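Local structure of protein (soluble lytic transglycosylase SLT70) (Escherichia coli, 1QSA) at residues N395-A400 / W428-V433; L451-L456 / S479-K484. The protein cleaves the glycosidic bonds between N-acetylmuramic acid and N-acetylglucosamine in peptidoglycan, leaving a 1,6-anhydro bond in the muramic acid residue. One frame throughout, in Å; residues are numbered along the deposited sequence.

Interaction 1: N395-A400 / W428-V433. With SO4 (sulfate ion), chain E.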
ATOM      1  N   ASN A 395      -5.050  22.303  10.706  1.00 10.09           N
ATOM      2  CA  ASN A 395      -4.335  21.595   9.640  1.00 12.18           C
ATOM      3  C   ASN A 395      -3.586  20.358  10.149  1.00 11.43           C
ATOM      4  O   ASN A 395      -2.475  20.052   9.704  1.00 13.34           O
ATOM      5  CB  ASN A 395      -3.398  22.559   8.897  1.00 13.15           C
ATOM      6  CG  ASN A 395      -4.154  23.697   8.235  1.00 12.08           C
ATOM      7  OD1 ASN A 395      -5.073  23.464   7.467  1.00 16.44           O
ATOM      8  ND2 ASN A 395      -3.819  24.926   8.592  1.00 14.51           N
ATOM      9  N   LEU A 396      -4.179  19.685  11.128  1.00 11.01           N
ATOM     10  CA  LEU A 396      -3.609  18.471  11.713  1.00  9.93           C
ATOM     11  C   LEU A 396      -4.311  17.312  11.010  1.00  9.35           C
ATOM     12  O   LEU A 396      -5.010  16.509  11.633  1.00  9.79           O
ATOM     13  CB  LEU A 396      -3.870  18.445  13.234  1.00  9.46           C
ATOM     14  CG  LEU A 396      -3.190  19.588  14.007  1.00 10.68           C
ATOM     15  CD1 LEU A 396      -3.681  19.659  15.459  1.00 10.60           C
ATOM     16  CD2 LEU A 396      -1.677  19.408  13.945  1.00 13.34           C
ATOM     17  N   ASP A 397      -4.107  17.225   9.699  1.00 10.32           N
ATOM     18  CA  ASP A 397      -4.766  16.206   8.900  1.00 10.24           C
ATOM     19  C   ASP A 397      -4.535  14.754   9.298  1.00  9.91           C
ATOM     20  O   ASP A 397      -5.463  13.955   9.213  1.00 11.36           O
ATOM     21  CB  ASP A 397      -4.471  16.407   7.401  1.00 10.07           C
ATOM     22  CG  ASP A 397      -5.026  17.730   6.861  1.00 11.80           C
ATOM     23  OD1 ASP A 397      -4.492  18.784   7.218  1.00 12.10           O
ATOM     24  OD2 ASP A 397      -5.985  17.734   6.053  1.00 12.92           O
ATOM     25  N   ASN A 398      -3.324  14.396   9.724  1.00 11.34           N
ATOM     26  CA  ASN A 398      -3.091  13.003  10.097  1.00 10.95           C
ATOM     27  C   ASN A 398      -3.849  12.632  11.373  1.00 11.74           C
ATOM     28  O   ASN A 398      -4.378  11.522  11.490  1.00 11.42           O
ATOM     29  CB  ASN A 398      -1.596  12.724  10.281  1.00 11.31           C
ATOM     30  CG  ASN A 398      -0.824  12.788   8.976  1.00 13.31           C
ATOM     31  OD1 ASN A 398      -1.335  12.407   7.925  1.00 15.26           O
ATOM     32  ND2 ASN A 398       0.404  13.298   9.033  1.00 14.54           N
ATOM     33  N   THR A 399      -3.921  13.587  12.304  1.00 11.24           N
ATOM     34  CA  THR A 399      -4.616  13.387  13.579  1.00 10.60           C
ATOM     35  C   THR A 399      -6.128  13.323  13.306  1.00 10.57           C
ATOM     36  O   THR A 399      -6.838  12.472  13.854  1.00 10.55           O
ATOM     37  CB  THR A 399      -4.269  14.517  14.582  1.00  9.56           C
ATOM     38  OG1 THR A 399      -2.836  14.605  14.700  1.00 11.51           O
ATOM     39  CG2 THR A 399      -4.863  14.218  15.983  1.00 10.83           C
ATOM     40  N   ALA A 400      -6.596  14.187  12.411  1.00 10.34           N
ATOM     41  CA  ALA A 400      -8.008  14.199  12.034  1.00 10.15           C
ATOM     42  C   ALA A 400      -8.382  12.884  11.332  1.00 10.72           C
ATOM     43  O   ALA A 400      -9.482  12.380  11.532  1.00 10.69           O
ATOM     44  CB  ALA A 400      -8.295  15.378  11.114  1.00 10.18           C
ATOM     45  N   TRP A 428     -13.056  19.620   3.463  1.00 10.51           N
ATOM     46  CA  TRP A 428     -12.141  18.684   4.136  1.00  9.72           C
ATOM     47  C   TRP A 428     -11.997  17.594   3.061  1.00 10.25           C
ATOM     48  O   TRP A 428     -12.573  16.499   3.164  1.00 10.42           O
ATOM     49  CB  TRP A 428     -12.788  18.093   5.392  1.00 11.84           C
ATOM     50  CG  TRP A 428     -13.106  19.105   6.483  1.00 11.87           C
ATOM     51  CD1 TRP A 428     -12.588  20.359   6.628  1.00 14.46           C
ATOM     52  CD2 TRP A 428     -14.005  18.907   7.582  1.00 12.62           C
ATOM     53  NE1 TRP A 428     -13.107  20.958   7.762  1.00 12.90           N
ATOM     54  CE2 TRP A 428     -13.978  20.088   8.363  1.00 14.16           C
ATOM     55  CE3 TRP A 428     -14.831  17.848   7.984  1.00 11.95           C
ATOM     56  CZ2 TRP A 428     -14.753  20.239   9.530  1.00 13.95           C
ATOM     57  CZ3 TRP A 428     -15.605  17.999   9.147  1.00 15.97           C
ATOM     58  CH2 TRP A 428     -15.553  19.192   9.900  1.00 14.54           C
ATOM     59  N   TRP A 429     -11.236  17.926   2.017  1.00 10.42           N
ATOM     60  CA  TRP A 429     -11.079  17.050   0.843  1.00  9.64           C
ATOM     61  C   TRP A 429     -10.587  15.650   1.158  1.00 10.21           C
ATOM     62  O   TRP A 429     -11.117  14.665   0.619  1.00 10.33           O
ATOM     63  CB  TRP A 429     -10.181  17.714  -0.198  1.00 10.19           C
ATOM     64  CG  TRP A 429     -10.518  19.172  -0.438  1.00 11.53           C
ATOM     65  CD1 TRP A 429      -9.670  20.237  -0.304  1.00 12.75           C
ATOM     66  CD2 TRP A 429     -11.767  19.706  -0.903  1.00 13.75           C
ATOM     67  NE1 TRP A 429     -10.311  21.393  -0.672  1.00 14.21           N
ATOM     68  CE2 TRP A 429     -11.595  21.098  -1.047  1.00 14.19           C
ATOM     69  CE3 TRP A 429     -13.015  19.140  -1.211  1.00 16.68           C
ATOM     70  CZ2 TRP A 429     -12.619  21.942  -1.496  1.00 17.19           C
ATOM     71  CZ3 TRP A 429     -14.047  19.990  -1.661  1.00 20.07           C
ATOM     72  CH2 TRP A 429     -13.834  21.372  -1.799  1.00 18.32           C
ATOM     73  N   ASP A 430      -9.544  15.562   1.983  1.00  9.38           N
ATOM     74  CA  ASP A 430      -9.045  14.242   2.365  1.00 10.86           C
ATOM     75  C   ASP A 430     -10.085  13.398   3.113  1.00  9.99           C
ATOM     76  O   ASP A 430     -10.220  12.195   2.865  1.00  9.20           O
ATOM     77  CB  ASP A 430      -7.705  14.308   3.125  1.00 11.81           C
ATOM     78  CG  ASP A 430      -7.659  15.350   4.223  1.00 12.94           C
ATOM     79  OD1 ASP A 430      -8.678  15.964   4.603  1.00 13.24           O
ATOM     80  OD2 ASP A 430      -6.538  15.580   4.710  1.00 13.61           O
ATOM     81  N   LEU A 431     -10.842  14.024   4.011  1.00  9.60           N
ATOM     82  CA  LEU A 431     -11.866  13.297   4.750  1.00  9.24           C
ATOM     83  C   LEU A 431     -12.990  12.833   3.831  1.00  7.98           C
ATOM     84  O   LEU A 431     -13.545  11.755   4.020  1.00  8.31           O
ATOM     85  CB  LEU A 431     -12.412  14.148   5.909  1.00  9.92           C
ATOM     86  CG  LEU A 431     -11.321  14.617   6.881  1.00  9.72           C
ATOM     87  CD1 LEU A 431     -11.978  15.313   8.092  1.00 10.51           C
ATOM     88  CD2 LEU A 431     -10.491  13.405   7.350  1.00 10.95           C
ATOM     89  N   SER A 432     -13.316  13.645   2.832  1.00  8.97           N
ATOM     90  CA  SER A 432     -14.349  13.281   1.868  1.00  9.52           C
ATOM     91  C   SER A 432     -13.918  11.998   1.150  1.00  9.36           C
ATOM     92  O   SER A 432     -14.677  11.033   1.095  1.00  9.64           O
ATOM     93  CB  SER A 432     -14.555  14.420   0.856  1.00 10.32           C
ATOM     94  OG  SER A 432     -15.474  14.066  -0.170  1.00 11.47           O
ATOM     95  N   VAL A 433     -12.679  11.967   0.655  1.00  9.92           N
ATOM     96  CA  VAL A 433     -12.192  10.764  -0.049  1.00 10.10           C
ATOM     97  C   VAL A 433     -12.150   9.562   0.908  1.00 10.81           C
ATOM     98  O   VAL A 433     -12.591   8.452   0.577  1.00 10.24           O
ATOM     99  CB  VAL A 433     -10.777  10.991  -0.685  1.00  9.62           C
ATOM    100  CG1 VAL A 433     -10.239   9.671  -1.252  1.00 10.61           C
ATOM    101  CG2 VAL A 433     -10.845  12.036  -1.817  1.00 10.02           C
TER
HETATM  102  S   SO4 E 704      -0.758  16.001  11.785  1.00 38.61           S
HETATM  103  O1  SO4 E 704      -0.215  17.311  12.180  1.00 37.75           O
HETATM  104  O2  SO4 E 704      -2.116  15.818  12.313  1.00 34.94           O
HETATM  105  O3  SO4 E 704      -0.798  15.923  10.311  1.00 37.58           O
HETATM  106  O4  SO4 E 704       0.110  14.947  12.350  1.00 40.24           O
HETATM  107  O   HOH W   1      -7.259  14.045   7.189  0.59 15.62           O
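Asp397 and Asp430 meet through their carboxylates, near the start of helices 397-408 and 429-438. OD2 of Asp397 lies 2.6 Å from OD2 of Asp430. The two side chains cross at about a right angle, and their carboxylate planes are turned 54° apart. Asp430 gets there with CG set between its backbone N and carbonyl carbon (chi1 46°). OD1 of the same carboxylate takes a weak bond from the backbone N of Leu431. A water bridges the two segments: it donates to Asp397 O at 2.7 Å and, weakly, to Asp430 OD2. Beyond the acids the packing is light, with Leu431 CD2 4.4 Å from Ala400 O. Met392 of helix 383-393 packs against Asp397, Ala400 and Asp430.

A sulfate ion, probably from the crystallisation liquor, sits at the N-terminal end of helix 397-408. Its O3 accepts from Asn398 N at 3.0 Å. Its O2 accepts from Thr399 N at 2.9 Å and from Thr399 OG1 at 2.8 Å. Thr399 OG1 stands beside its own backbone N (chi1 -54°), which lets one residue grip O2 twice.

Both segments belong to the L domain, in the helical superhelix. Two buried acid oxygens this close suggest that one carboxylate probably keeps a proton, which would ease the repulsion between the two carboxylates.

Interaction 2: L451-L456 / S479-K484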
ATOM      1  N   LEU A 451     -12.556  19.088  -6.118  1.00 10.54           N
ATOM      2  CA  LEU A 451     -11.688  20.085  -6.741  1.00 10.42           C
ATOM      3  C   LEU A 451     -10.831  20.750  -5.668  1.00 10.73           C
ATOM      4  O   LEU A 451     -10.930  21.957  -5.411  1.00 12.81           O
ATOM      5  CB  LEU A 451     -12.516  21.135  -7.493  1.00 12.82           C
ATOM      6  CG  LEU A 451     -13.336  20.569  -8.653  1.00 15.96           C
ATOM      7  CD1 LEU A 451     -14.131  21.693  -9.315  1.00 16.50           C
ATOM      8  CD2 LEU A 451     -12.430  19.880  -9.667  1.00 15.28           C
ATOM      9  N   ALA A 452      -9.951  19.949  -5.084  1.00 10.48           N
ATOM     10  CA  ALA A 452      -9.075  20.391  -4.004  1.00 10.65           C
ATOM     11  C   ALA A 452      -7.956  21.348  -4.420  1.00 12.08           C
ATOM     12  O   ALA A 452      -7.327  21.167  -5.472  1.00 12.09           O
ATOM     13  CB  ALA A 452      -8.491  19.178  -3.326  1.00  9.77           C
ATOM     14  N   TYR A 453      -7.743  22.392  -3.614  1.00 11.12           N
ATOM     15  CA  TYR A 453      -6.705  23.394  -3.841  1.00 11.75           C
ATOM     16  C   TYR A 453      -6.805  23.931  -5.271  1.00 11.65           C
ATOM     17  O   TYR A 453      -5.798  24.183  -5.921  1.00 11.44           O
ATOM     18  CB  TYR A 453      -5.315  22.759  -3.594  1.00 11.72           C
ATOM     19  CG  TYR A 453      -5.192  22.113  -2.233  1.00 12.04           C
ATOM     20  CD1 TYR A 453      -4.894  22.888  -1.107  1.00 12.97           C
ATOM     21  CD2 TYR A 453      -5.405  20.742  -2.064  1.00 12.25           C
ATOM     22  CE1 TYR A 453      -4.816  22.315   0.159  1.00 14.14           C
ATOM     23  CE2 TYR A 453      -5.331  20.157  -0.802  1.00 14.32           C
ATOM     24  CZ  TYR A 453      -5.036  20.960   0.305  1.00 14.55           C
ATOM     25  OH  TYR A 453      -4.965  20.410   1.560  1.00 17.16           O
ATOM     26  N   ASN A 454      -8.041  24.138  -5.733  1.00 12.10           N
ATOM     27  CA  ASN A 454      -8.281  24.581  -7.101  1.00 14.64           C
ATOM     28  C   ASN A 454      -7.479  25.807  -7.532  1.00 14.19           C
ATOM     29  O   ASN A 454      -6.816  25.786  -8.580  1.00 14.56           O
ATOM     30  CB  ASN A 454      -9.785  24.786  -7.331  1.00 15.54           C
ATOM     31  CG  ASN A 454     -10.119  25.024  -8.787  1.00 19.13           C
ATOM     32  OD1 ASN A 454     -10.005  24.121  -9.614  1.00 19.70           O
ATOM     33  ND2 ASN A 454     -10.510  26.249  -9.114  1.00 22.97           N
ATOM     34  N   ASP A 455      -7.534  26.869  -6.732  1.00 15.35           N
ATOM     35  CA  ASP A 455      -6.803  28.102  -7.038  1.00 17.47           C
ATOM     36  C   ASP A 455      -5.294  27.883  -7.139  1.00 15.16           C
ATOM     37  O   ASP A 455      -4.657  28.411  -8.046  1.00 14.21           O
ATOM     38  CB  ASP A 455      -7.088  29.184  -5.994  1.00 21.76           C
ATOM     39  CG  ASP A 455      -8.532  29.665  -6.025  1.00 29.17           C
ATOM     40  OD1 ASP A 455      -9.181  29.550  -7.088  1.00 32.45           O
ATOM     41  OD2 ASP A 455      -9.016  30.151  -4.976  1.00 32.55           O
ATOM     42  N   LEU A 456      -4.732  27.077  -6.241  1.00 12.33           N
ATOM     43  CA  LEU A 456      -3.299  26.814  -6.286  1.00 12.34           C
ATOM     44  C   LEU A 456      -2.917  26.030  -7.538  1.00 11.73           C
ATOM     45  O   LEU A 456      -1.923  26.352  -8.183  1.00 11.89           O
ATOM     46  CB  LEU A 456      -2.821  26.076  -5.034  1.00 12.59           C
ATOM     47  CG  LEU A 456      -2.739  26.926  -3.758  1.00 13.58           C
ATOM     48  CD1 LEU A 456      -2.507  26.035  -2.544  1.00 13.60           C
ATOM     49  CD2 LEU A 456      -1.614  27.950  -3.909  1.00 14.86           C
ATOM     50  N   SER A 479      -1.743  11.246  -2.888  1.00 10.01           N
ATOM     51  CA  SER A 479      -2.059  11.498  -1.479  1.00  8.69           C
ATOM     52  C   SER A 479      -3.505  11.380  -1.032  1.00 10.32           C
ATOM     53  O   SER A 479      -3.779  11.523   0.171  1.00  9.44           O
ATOM     54  CB  SER A 479      -1.623  12.923  -1.152  1.00  8.68           C
ATOM     55  OG  SER A 479      -2.432  13.835  -1.882  1.00  9.89           O
ATOM     56  N   ALA A 480      -4.422  11.184  -1.977  1.00  9.84           N
ATOM     57  CA  ALA A 480      -5.851  11.141  -1.658  1.00  9.48           C
ATOM     58  C   ALA A 480      -6.219  12.452  -0.934  1.00 10.40           C
ATOM     59  O   ALA A 480      -7.094  12.507  -0.059  1.00 10.50           O
ATOM     60  CB  ALA A 480      -6.224   9.899  -0.829  1.00  9.90           C
ATOM     61  N   TRP A 481      -5.532  13.512  -1.350  1.00 10.12           N
ATOM     62  CA  TRP A 481      -5.703  14.868  -0.845  1.00 10.64           C
ATOM     63  C   TRP A 481      -5.266  15.189   0.584  1.00 10.44           C
ATOM     64  O   TRP A 481      -5.621  16.243   1.102  1.00 10.66           O
ATOM     65  CB  TRP A 481      -7.124  15.381  -1.109  1.00 10.13           C
ATOM     66  CG  TRP A 481      -7.439  15.490  -2.586  1.00  8.62           C
ATOM     67  CD1 TRP A 481      -8.446  14.854  -3.270  1.00 10.39           C
ATOM     68  CD2 TRP A 481      -6.717  16.259  -3.553  1.00  8.40           C
ATOM     69  NE1 TRP A 481      -8.383  15.181  -4.605  1.00  9.74           N
ATOM     70  CE2 TRP A 481      -7.334  16.039  -4.809  1.00  9.66           C
ATOM     71  CE3 TRP A 481      -5.605  17.114  -3.477  1.00  9.94           C
ATOM     72  CZ2 TRP A 481      -6.872  16.641  -5.984  1.00  9.61           C
ATOM     73  CZ3 TRP A 481      -5.143  17.716  -4.647  1.00  9.88           C
ATOM     74  CH2 TRP A 481      -5.781  17.472  -5.889  1.00 10.22           C
ATOM     75  N   ASN A 482      -4.501  14.305   1.228  1.00  9.71           N
ATOM     76  CA  ASN A 482      -4.007  14.628   2.575  1.00  9.96           C
ATOM     77  C   ASN A 482      -2.637  15.302   2.373  1.00 11.09           C
ATOM     78  O   ASN A 482      -1.678  14.645   1.969  1.00 11.23           O
ATOM     79  CB  ASN A 482      -3.873  13.352   3.407  1.00  8.68           C
ATOM     80  CG  ASN A 482      -3.249  13.597   4.766  1.00  9.69           C
ATOM     81  OD1 ASN A 482      -2.847  14.712   5.087  1.00  8.65           O
ATOM     82  ND2 ASN A 482      -3.181  12.550   5.575  1.00 10.55           N
ATOM     83  N   PRO A 483      -2.528  16.620   2.654  1.00  9.91           N
ATOM     84  CA  PRO A 483      -1.260  17.342   2.474  1.00 10.32           C
ATOM     85  C   PRO A 483      -0.148  16.998   3.462  1.00 11.07           C
ATOM     86  O   PRO A 483       1.001  17.386   3.254  1.00 11.90           O
ATOM     87  CB  PRO A 483      -1.673  18.815   2.625  1.00 11.57           C
ATOM     88  CG  PRO A 483      -2.801  18.754   3.607  1.00 10.88           C
ATOM     89  CD  PRO A 483      -3.581  17.505   3.197  1.00 12.08           C
ATOM     90  N   LYS A 484      -0.496  16.278   4.527  1.00 11.10           N
ATOM     91  CA  LYS A 484       0.462  15.936   5.575  1.00 11.27           C
ATOM     92  C   LYS A 484       0.961  14.495   5.550  1.00 12.75           C
ATOM     93  O   LYS A 484       1.783  14.109   6.389  1.00 14.41           O
ATOM     94  CB  LYS A 484      -0.175  16.235   6.945  1.00 11.01           C
ATOM     95  CG  LYS A 484      -0.812  17.625   7.043  1.00  9.73           C
ATOM     96  CD  LYS A 484       0.208  18.729   6.830  1.00 14.79           C
ATOM     97  CE  LYS A 484      -0.439  20.115   6.822  1.00 16.72           C
ATOM     98  NZ  LYS A 484       0.599  21.174   6.614  1.00 17.32           N
TER
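Ala452 and Trp481 form the centre of this contact through a CH-pi interaction. The methyl CB of Ala452 sits over one face of the indole, 3.5 Å from the centroid of the six-membered ring and 15° off the ring normal. Its closest ring atom is Trp481 CD2, at 3.4 Å. Trp481 CG is anti to its carbonyl carbon (chi1 -63°), and this swings the indole across to meet the methyl group.

Other contacts flank the CH-pi pair. Tyr453 and Trp481 slide past each other in opposite directions. The tyrosine offers its ring edge, with CD2 3.9 Å from Trp481 CE3, near the tyrosine plane. Farther out, the Tyr453 side chain crosses Pro483 at about a right angle, and its hydroxyl oxygen OH makes a van der Waals contact with Pro483 CG at 3.4 Å. Pro523, at the start of helix 523-540, packs on both Tyr453 and Pro483.

Hydrogen bonds shape the 479-484 side. A type I' turn runs from Ser479 to Asn482, closed by Asn482 N to Ser479 O at 3.1 Å. An Asx turn follows, in which Lys484 N donates a hydrogen bond to Asn482 OD1 at 2.9 Å, from above the carbonyl plane. The indole NE1 of Trp481 is bonded to Tyr598 OH.

With an alanine at Trp481, the methyl of Ala452 and the edge of Tyr453 would probably face a gap, and Tyr598 OH would lose its indole partner.

The segments join the start of helix 454-461 to the loop after helix 468-479 in the catalytic, lysozyme-like part. Across the interface the chemistry is mostly apolar, so shape and dispersion probably hold it, while the bond between the indole NE1 and Tyr598 OH probably helps fix the ring's rotation.

In the fold
Interaction 1 comes before interaction 2 along the chain, and their centres lie 10 Å apart. They touch directly. Asn398 of 395-400 probably hydrogen-bonds 479-484 twice: its OD1 is 3.0 Å from Asn482 ND2, and its ND2 is 3.1 Å from Lys484 O. Trp429 CD1 also packs against Ala452 CB at 3.4 Å. The L domain is thus fastened to the loop that follows helix 468-479. That helix carries Glu478, the predicted active-site residue. The side chain of Trp481 lies about 9 Å from that of Glu478, and the side chain of Asp430 about 12 Å.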